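Local coordinates for protein putative NADH-depentdent flavin oxidoreductase (PDB 5OCS) that probably acts as an Old Yellow Enzyme-type ene-reductase, using FMN and a nicotinamide cofactor to reduce activated carbon-carbon double bonds, at residues 88-93 / 171-176; 104-109 / 185-190; 321-326 / 331-336. One frame throughout, in Å; residues are numbered along the deposited sequence.

Contact 1: 88-93 / 171-176; sequences AVRNHS and GIEGIE
Arg90 and Glu173 reach for each other from opposite directions and meet in a salt bridge in which NH1 and NH2 of Arg90 both converge on a single carboxylate oxygen. Arg90 NH1 lies 2.9 Å from Glu173 OE1, and Arg90 NH2 is also 2.9 Å from that OE1. The oxygen lies at the NH1/NH2 edge of the guanidinium, in its plane, but the carboxylate is turned: the two planes stand 65° apart, and both nitrogens come down on OE1 from the same face, about 52° out of the carboxylate plane. A bend in the arginine at chi2 (-47°) leads its chain off the helix toward this oxygen, while the glutamate runs out extended beyond CG. Arg90 NH2 has a further, weak bond to Gly171 O at 2.9 Å, so the guanidinium edge also touches the backbone where helix 150-169 has just ended. Gly171 closes that helix in a Schellman motif, its positive phi turning the chain toward the next strand. Glu173 OE1 additionally accepts from Val97 N. On the N-terminal side of the TIM barrel, the contact thus joins the end of helix 76-92 to the turn between helix 150-169 and strand 175-179. Arg90 also packs on Val97 of strand 96-102, the barrel neighbour of 175-179, and Ile172 points away from Arg90 and packs on Ile99 of that strand and Ala167 of helix 150-169.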
# COMPACT_ATOMS: atom_id res chain seq x y z
N ALA D 88 -0.67 -12.90 -5.72
CA ALA D 88 -0.77 -11.48 -6.07
C ALA D 88 0.60 -10.82 -5.93
O ALA D 88 1.05 -10.03 -6.77
CB ALA D 88 -1.72 -10.81 -5.15
N VAL D 89 1.27 -11.12 -4.83
CA VAL D 89 2.64 -10.64 -4.68
C VAL D 89 3.52 -11.04 -5.86
O VAL D 89 4.22 -10.19 -6.44
CB VAL D 89 3.27 -11.05 -3.35
CG1 VAL D 89 4.78 -10.81 -3.31
CG2 VAL D 89 2.57 -10.34 -2.19
N ARG D 90 3.51 -12.32 -6.20
CA ARG D 90 4.32 -12.79 -7.32
C ARG D 90 4.00 -12.19 -8.69
O ARG D 90 4.90 -12.03 -9.54
CB ARG D 90 4.30 -14.32 -7.42
CG ARG D 90 4.73 -15.09 -6.18
CD ARG D 90 6.00 -14.62 -5.51
NE ARG D 90 6.45 -15.58 -4.47
CZ ARG D 90 7.62 -15.46 -3.84
NH1 ARG D 90 8.40 -14.40 -4.05
NH2 ARG D 90 8.00 -16.39 -2.97
N ASN D 91 2.76 -11.80 -8.88
CA ASN D 91 2.36 -11.10 -10.11
C ASN D 91 2.97 -9.74 -10.25
O ASN D 91 3.07 -9.27 -11.37
CB ASN D 91 0.82 -11.00 -10.17
CG ASN D 91 0.18 -12.23 -10.73
OD1 ASN D 91 0.79 -12.95 -11.51
ND2 ASN D 91 -1.08 -12.46 -10.38
N HIS D 92 3.43 -9.14 -9.15
CA HIS D 92 3.78 -7.71 -9.14
C HIS D 92 5.15 -7.34 -8.60
O HIS D 92 5.62 -6.26 -8.91
CB HIS D 92 2.71 -6.94 -8.39
CG HIS D 92 1.39 -7.02 -9.07
ND1 HIS D 92 1.19 -6.45 -10.31
CD2 HIS D 92 0.25 -7.66 -8.75
CE1 HIS D 92 -0.03 -6.74 -10.71
NE2 HIS D 92 -0.62 -7.47 -9.77
N SER D 93 5.79 -8.22 -7.84
CA SER D 93 7.01 -7.87 -7.12
C SER D 93 8.16 -8.84 -7.30
O SER D 93 7.95 -10.04 -7.35
CB SER D 93 6.71 -7.75 -5.64
OG SER D 93 7.90 -7.60 -4.88
N GLY D 171 5.85 -21.89 -2.12
CA GLY D 171 6.91 -21.17 -2.78
C GLY D 171 7.51 -20.09 -1.89
O GLY D 171 8.26 -19.25 -2.37
N ILE D 172 7.28 -20.14 -0.57
CA ILE D 172 7.97 -19.21 0.34
C ILE D 172 9.47 -19.56 0.30
O ILE D 172 9.85 -20.74 0.24
CB ILE D 172 7.35 -19.28 1.73
CG1 ILE D 172 5.92 -18.81 1.66
CG2 ILE D 172 8.14 -18.46 2.72
CD1 ILE D 172 5.10 -18.91 2.91
N GLU D 173 10.31 -18.54 0.36
CA GLU D 173 11.73 -18.67 -0.00
C GLU D 173 12.66 -18.84 1.18
O GLU D 173 13.87 -19.04 1.00
CB GLU D 173 12.13 -17.46 -0.81
CG GLU D 173 11.48 -17.48 -2.19
CD GLU D 173 11.49 -16.13 -2.87
OE1 GLU D 173 10.66 -15.28 -2.51
OE2 GLU D 173 12.41 -15.89 -3.71
N GLY D 174 12.12 -18.77 2.39
CA GLY D 174 12.92 -18.89 3.58
C GLY D 174 12.06 -18.93 4.83
O GLY D 174 10.89 -18.51 4.81
N ILE D 175 12.65 -19.43 5.91
CA ILE D 175 11.91 -19.51 7.19
C ILE D 175 12.73 -18.90 8.32
O ILE D 175 13.92 -19.21 8.52
CB ILE D 175 11.56 -20.95 7.58
CG1 ILE D 175 10.49 -21.54 6.63
CG2 ILE D 175 10.99 -21.02 9.02
CD1 ILE D 175 10.22 -23.00 6.83
N GLU D 176 12.10 -18.02 9.07
CA GLU D 176 12.63 -17.53 10.34
C GLU D 176 11.93 -18.25 11.47
O GLU D 176 10.70 -18.16 11.62
CB GLU D 176 12.42 -16.02 10.45
CG GLU D 176 12.83 -15.47 11.82
CD GLU D 176 12.91 -13.96 11.84
OE1 GLU D 176 13.73 -13.38 11.08
OE2 GLU D 176 12.16 -13.36 12.65

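Contact 2: 104-109 / 185-190; sequences AGRKAS and LHQFLS
The side-chain amide of Gln187 has the methylenes of Arg106 over one face and the backbone of 104-106 near its plane, at the end that carries its oxygen and nitrogen. Over the face, Arg106 CG stands 3.6 Å from Gln187 CD, with Arg106 CD also over that face, 4.0 Å from Gln187 CD. The guanidinium further out is inclined at 44° to the amide plane. Gln187 OE1 takes the N-H of Arg106 at 3.0 Å from Arg106 N, an almost straight bond (175°) that reaches the oxygen from beside the C=O and somewhat tilted from its plane. The other half of the amide gives Gln187 NE2 to Ala104 O, also 3.0 Å apart and more bent, at 139°. That carbonyl is shared: Lys107 N, closing the short 3-10 turn, reaches Ala104 O from the opposite face. One glutamine thus reads a donor and an acceptor of the same turn, which fixes which end of its amide is oxygen. Both segments follow neighbouring strands of the TIM barrel, 96-102 and 175-179, beyond their C-terminal ends, the side where barrels of this family hold FMN. Gly105, at positive phi and without a side chain, brings its CA within 3.6 Å of Gln187 OE1. Gln187 NE2 also donates to Gly182 O, two residues ahead of helix 184-189, its strongest polar partner. Arg106 NH1 donates to Val136 O, and Lys107 NZ goes to His181 O while facing Tyr183 in a cation-pi contact.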
# COMPACT_ATOMS: atom_id res chain seq x y z
N ALA D 104 3.49 -19.27 20.47
CA ALA D 104 3.50 -18.28 21.57
C ALA D 104 3.73 -18.87 22.97
O ALA D 104 4.03 -18.15 23.90
CB ALA D 104 2.18 -17.51 21.60
N GLY D 105 3.56 -20.17 23.11
CA GLY D 105 3.85 -20.85 24.36
C GLY D 105 2.89 -20.30 25.39
O GLY D 105 1.71 -20.14 25.13
N ARG D 106 3.41 -19.96 26.58
CA ARG D 106 2.57 -19.41 27.62
C ARG D 106 1.95 -18.07 27.33
O ARG D 106 1.09 -17.66 28.08
CB ARG D 106 3.30 -19.34 28.97
CG ARG D 106 4.31 -18.21 29.04
CD ARG D 106 5.23 -18.44 30.21
NE ARG D 106 6.23 -17.39 30.37
CZ ARG D 106 6.87 -17.12 31.52
NH1 ARG D 106 6.55 -17.78 32.65
NH2 ARG D 106 7.78 -16.13 31.54
N LYS D 107 2.42 -17.37 26.30
CA LYS D 107 1.86 -16.08 25.92
C LYS D 107 0.69 -16.19 24.94
O LYS D 107 0.11 -15.16 24.51
CB LYS D 107 2.95 -15.23 25.32
CG LYS D 107 3.98 -14.73 26.32
CD LYS D 107 4.95 -13.85 25.55
CE LYS D 107 5.65 -12.87 26.43
NZ LYS D 107 6.35 -11.83 25.61
N ALA D 108 0.32 -17.42 24.58
CA ALA D 108 -0.82 -17.68 23.71
C ALA D 108 -2.15 -17.30 24.35
O ALA D 108 -2.20 -16.88 25.52
CB ALA D 108 -0.81 -19.14 23.27
N SER D 109 -3.22 -17.38 23.56
CA SER D 109 -4.57 -17.18 24.04
C SER D 109 -4.70 -15.79 24.65
O SER D 109 -5.21 -15.63 25.78
CB SER D 109 -4.94 -18.30 25.04
OG SER D 109 -6.30 -18.20 25.39
N LEU D 185 9.90 -20.85 22.24
CA LEU D 185 11.31 -21.18 22.21
C LEU D 185 12.13 -20.37 23.21
O LEU D 185 12.98 -20.93 23.92
CB LEU D 185 11.85 -21.12 20.82
CG LEU D 185 11.74 -22.41 20.05
CD1 LEU D 185 10.40 -23.11 20.12
CD2 LEU D 185 12.15 -22.21 18.61
N HIS D 186 11.82 -19.09 23.33
CA HIS D 186 12.50 -18.22 24.29
C HIS D 186 12.21 -18.71 25.76
O HIS D 186 13.10 -18.66 26.62
CB HIS D 186 12.03 -16.79 24.06
CG HIS D 186 12.81 -15.74 24.79
ND1 HIS D 186 12.67 -14.40 24.52
CD2 HIS D 186 13.73 -15.82 25.78
CE1 HIS D 186 13.45 -13.69 25.30
NE2 HIS D 186 14.11 -14.53 26.09
N GLN D 187 11.00 -19.20 26.00
CA GLN D 187 10.61 -19.75 27.29
C GLN D 187 11.52 -20.92 27.64
O GLN D 187 11.88 -21.05 28.80
CB GLN D 187 9.16 -20.21 27.32
CG GLN D 187 8.19 -19.04 27.25
CD GLN D 187 6.82 -19.39 26.72
OE1 GLN D 187 6.29 -20.48 26.98
NE2 GLN D 187 6.18 -18.43 26.01
N PHE D 188 11.86 -21.77 26.68
CA PHE D 188 12.81 -22.85 26.92
C PHE D 188 14.20 -22.31 27.17
O PHE D 188 14.92 -22.83 28.06
CB PHE D 188 12.83 -23.87 25.78
CG PHE D 188 11.80 -24.96 25.92
CD1 PHE D 188 10.51 -24.77 25.44
CD2 PHE D 188 12.12 -26.19 26.48
CE1 PHE D 188 9.57 -25.78 25.52
CE2 PHE D 188 11.19 -27.19 26.55
CZ PHE D 188 9.90 -27.00 26.09
N LEU D 189 14.61 -21.29 26.41
CA LEU D 189 15.94 -20.72 26.56
C LEU D 189 16.15 -20.12 27.96
O LEU D 189 17.27 -20.13 28.46
CB LEU D 189 16.24 -19.65 25.53
CG LEU D 189 16.28 -20.19 24.09
CD1 LEU D 189 16.33 -19.04 23.11
CD2 LEU D 189 17.48 -21.10 23.86
N SER D 190 15.10 -19.55 28.51
CA SER D 190 15.21 -18.68 29.69
C SER D 190 14.97 -19.39 31.00
O SER D 190 13.88 -19.97 31.20
CB SER D 190 14.24 -17.48 29.62
OG SER D 190 14.36 -16.69 30.79

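Contact 3: 321-326 / 331-336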
# COMPACT_ATOMS: atom_id res chain seq x y z
N ILE D 321 19.38 -5.11 7.96
CA ILE D 321 18.67 -4.38 8.99
C ILE D 321 17.21 -4.65 8.77
O ILE D 321 16.70 -4.42 7.66
CB ILE D 321 18.97 -2.86 9.04
CG1 ILE D 321 18.09 -2.15 10.11
CG2 ILE D 321 18.83 -2.18 7.68
CD1 ILE D 321 18.49 -0.72 10.37
N SER D 322 16.53 -5.11 9.82
CA SER D 322 15.08 -5.23 9.76
C SER D 322 14.39 -3.99 10.30
O SER D 322 14.78 -3.44 11.33
CB SER D 322 14.58 -6.52 10.43
OG SER D 322 14.69 -6.51 11.85
N ILE D 323 13.34 -3.55 9.60
CA ILE D 323 12.64 -2.32 9.94
C ILE D 323 11.17 -2.61 10.10
O ILE D 323 10.59 -3.30 9.27
CB ILE D 323 12.87 -1.24 8.90
CG1 ILE D 323 14.35 -0.85 8.84
CG2 ILE D 323 12.12 0.03 9.27
CD1 ILE D 323 14.71 -0.02 7.65
N ALA D 324 10.60 -2.16 11.20
CA ALA D 324 9.22 -2.49 11.52
C ALA D 324 8.35 -1.21 11.43
O ALA D 324 7.77 -0.98 10.37
CB ALA D 324 9.15 -3.21 12.86
N ARG D 325 8.21 -0.45 12.52
CA ARG D 325 7.27 0.63 12.60
C ARG D 325 7.45 1.66 11.50
O ARG D 325 6.45 2.12 10.99
CB ARG D 325 7.31 1.29 13.98
CG ARG D 325 6.65 0.40 15.01
CD ARG D 325 6.44 1.12 16.32
NE ARG D 325 5.76 0.27 17.29
CZ ARG D 325 5.34 0.66 18.49
NH1 ARG D 325 5.55 1.90 18.91
NH2 ARG D 325 4.71 -0.21 19.28
N ALA D 326 8.68 2.01 11.14
CA ALA D 326 8.86 3.01 10.09
C ALA D 326 8.30 2.55 8.75
O ALA D 326 7.96 3.40 7.94
CB ALA D 326 10.31 3.45 9.93
N PRO D 331 5.36 3.06 4.01
CA PRO D 331 5.59 1.84 3.26
C PRO D 331 6.46 2.03 2.04
O PRO D 331 6.84 1.05 1.44
CB PRO D 331 4.18 1.41 2.82
CG PRO D 331 3.46 2.69 2.79
CD PRO D 331 3.96 3.46 3.95
N ARG D 332 6.78 3.28 1.70
CA ARG D 332 7.78 3.58 0.69
C ARG D 332 9.16 3.90 1.30
O ARG D 332 10.03 4.50 0.61
CB ARG D 332 7.32 4.75 -0.17
CG ARG D 332 5.91 4.59 -0.77
CD ARG D 332 5.79 3.44 -1.76
NE ARG D 332 4.54 3.69 -2.47
CZ ARG D 332 3.38 3.06 -2.31
NH1 ARG D 332 3.28 1.94 -1.63
NH2 ARG D 332 2.32 3.55 -2.95
N TRP D 333 9.37 3.54 2.57
CA TRP D 333 10.64 3.83 3.24
C TRP D 333 11.89 3.52 2.40
O TRP D 333 12.82 4.37 2.32
CB TRP D 333 10.72 3.13 4.61
CG TRP D 333 11.86 3.63 5.49
CD1 TRP D 333 11.79 4.59 6.42
CD2 TRP D 333 13.24 3.19 5.46
NE1 TRP D 333 13.01 4.80 7.00
CE2 TRP D 333 13.92 3.95 6.44
CE3 TRP D 333 13.94 2.21 4.74
CZ2 TRP D 333 15.28 3.78 6.71
CZ3 TRP D 333 15.31 2.05 5.00
CH2 TRP D 333 15.95 2.84 5.98
N PRO D 334 11.93 2.36 1.72
CA PRO D 334 13.15 2.09 0.95
C PRO D 334 13.29 3.03 -0.24
O PRO D 334 14.42 3.43 -0.58
CB PRO D 334 13.00 0.62 0.51
CG PRO D 334 11.94 0.04 1.46
CD PRO D 334 11.02 1.19 1.74
N TRP D 335 12.18 3.46 -0.85
CA TRP D 335 12.32 4.50 -1.91
C TRP D 335 12.93 5.83 -1.35
O TRP D 335 13.85 6.46 -1.94
CB TRP D 335 10.98 4.88 -2.49
CG TRP D 335 10.18 3.80 -3.14
CD1 TRP D 335 10.40 2.46 -3.15
CD2 TRP D 335 8.94 4.01 -3.82
NE1 TRP D 335 9.40 1.82 -3.85
CE2 TRP D 335 8.50 2.77 -4.29
CE3 TRP D 335 8.19 5.16 -4.13
CZ2 TRP D 335 7.30 2.63 -5.01
CZ3 TRP D 335 7.02 5.02 -4.83
CH2 TRP D 335 6.59 3.76 -5.27
N HIS D 336 12.42 6.24 -0.20
CA HIS D 336 12.82 7.48 0.46
C HIS D 336 14.25 7.39 0.93
O HIS D 336 15.00 8.39 0.74
CB HIS D 336 11.85 7.84 1.55
CG HIS D 336 10.47 8.02 1.03
ND1 HIS D 336 9.35 7.80 1.80
CD2 HIS D 336 10.03 8.30 -0.21
CE1 HIS D 336 8.27 8.01 1.06
NE2 HIS D 336 8.66 8.34 -0.17
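Trp333 NE1, the one polar atom of the indole that packs against Ile323 and Ala326, is hydrogen-bonded to Thr304 O, so the ring is held at its nitrogen while a face is packed. This is the exit from the TIM barrel: strand 320-323 is the eighth and last of the closed sheet, and the chain passes through a short, weakly bonded helix, 325-329, before folding back as helix 333-341 over the outside of that strand. Arg332 is the N-cap of this last helix. The indole of Trp333 lies between helix 333-341 and the strand. Its CG lies anti to the backbone N (chi1 -168°), which swings the ring from the first turn of the helix toward the strand. There Ile323 crosses it at about a right angle and presents a methyl group: Ile323 CD1 stands 3.6 Å from the centre of the six-membered ring of Trp333, 19° off the normal, a CH-pi contact over the face. The five-membered part of the same ring reaches the short helix instead, at Ala326. Ile19 of the first strand touches both Ile323 and Trp333, and Ala309 of helix 306-314 also packs on the tryptophan. Directly after the strand come Ala324 and Arg325, both seen to bind FMN in this protein. Nearest the rim of the benzene ring, Ile323 CD1 is 3.4 Å from Trp333 CZ3, while Ala326 CB lies 4.0 Å from Trp333 CD1.

All three contacts belong to one TIM barrel. Contacts 1 and 2 interlock along the chain, since their segments alternate: contact 1 ties elements leading into strands 96-102 and 175-179, contact 2 the loop and helix that leave them, so contacts 1 and 2 lie at the two ends of the same pair of neighbouring strands, with centres about 28 Å apart. Contact 3 comes later, about 18 Å (centre to centre) from contact 1 and 28 Å from contact 2. It holds FMN-binding residues at the end of the eighth strand, and contact 2 lies on the same FMN-holding, C-terminal side of the barrel. Contacts 1 and 3 reach the subunit interface; contact 2 touches no other chain.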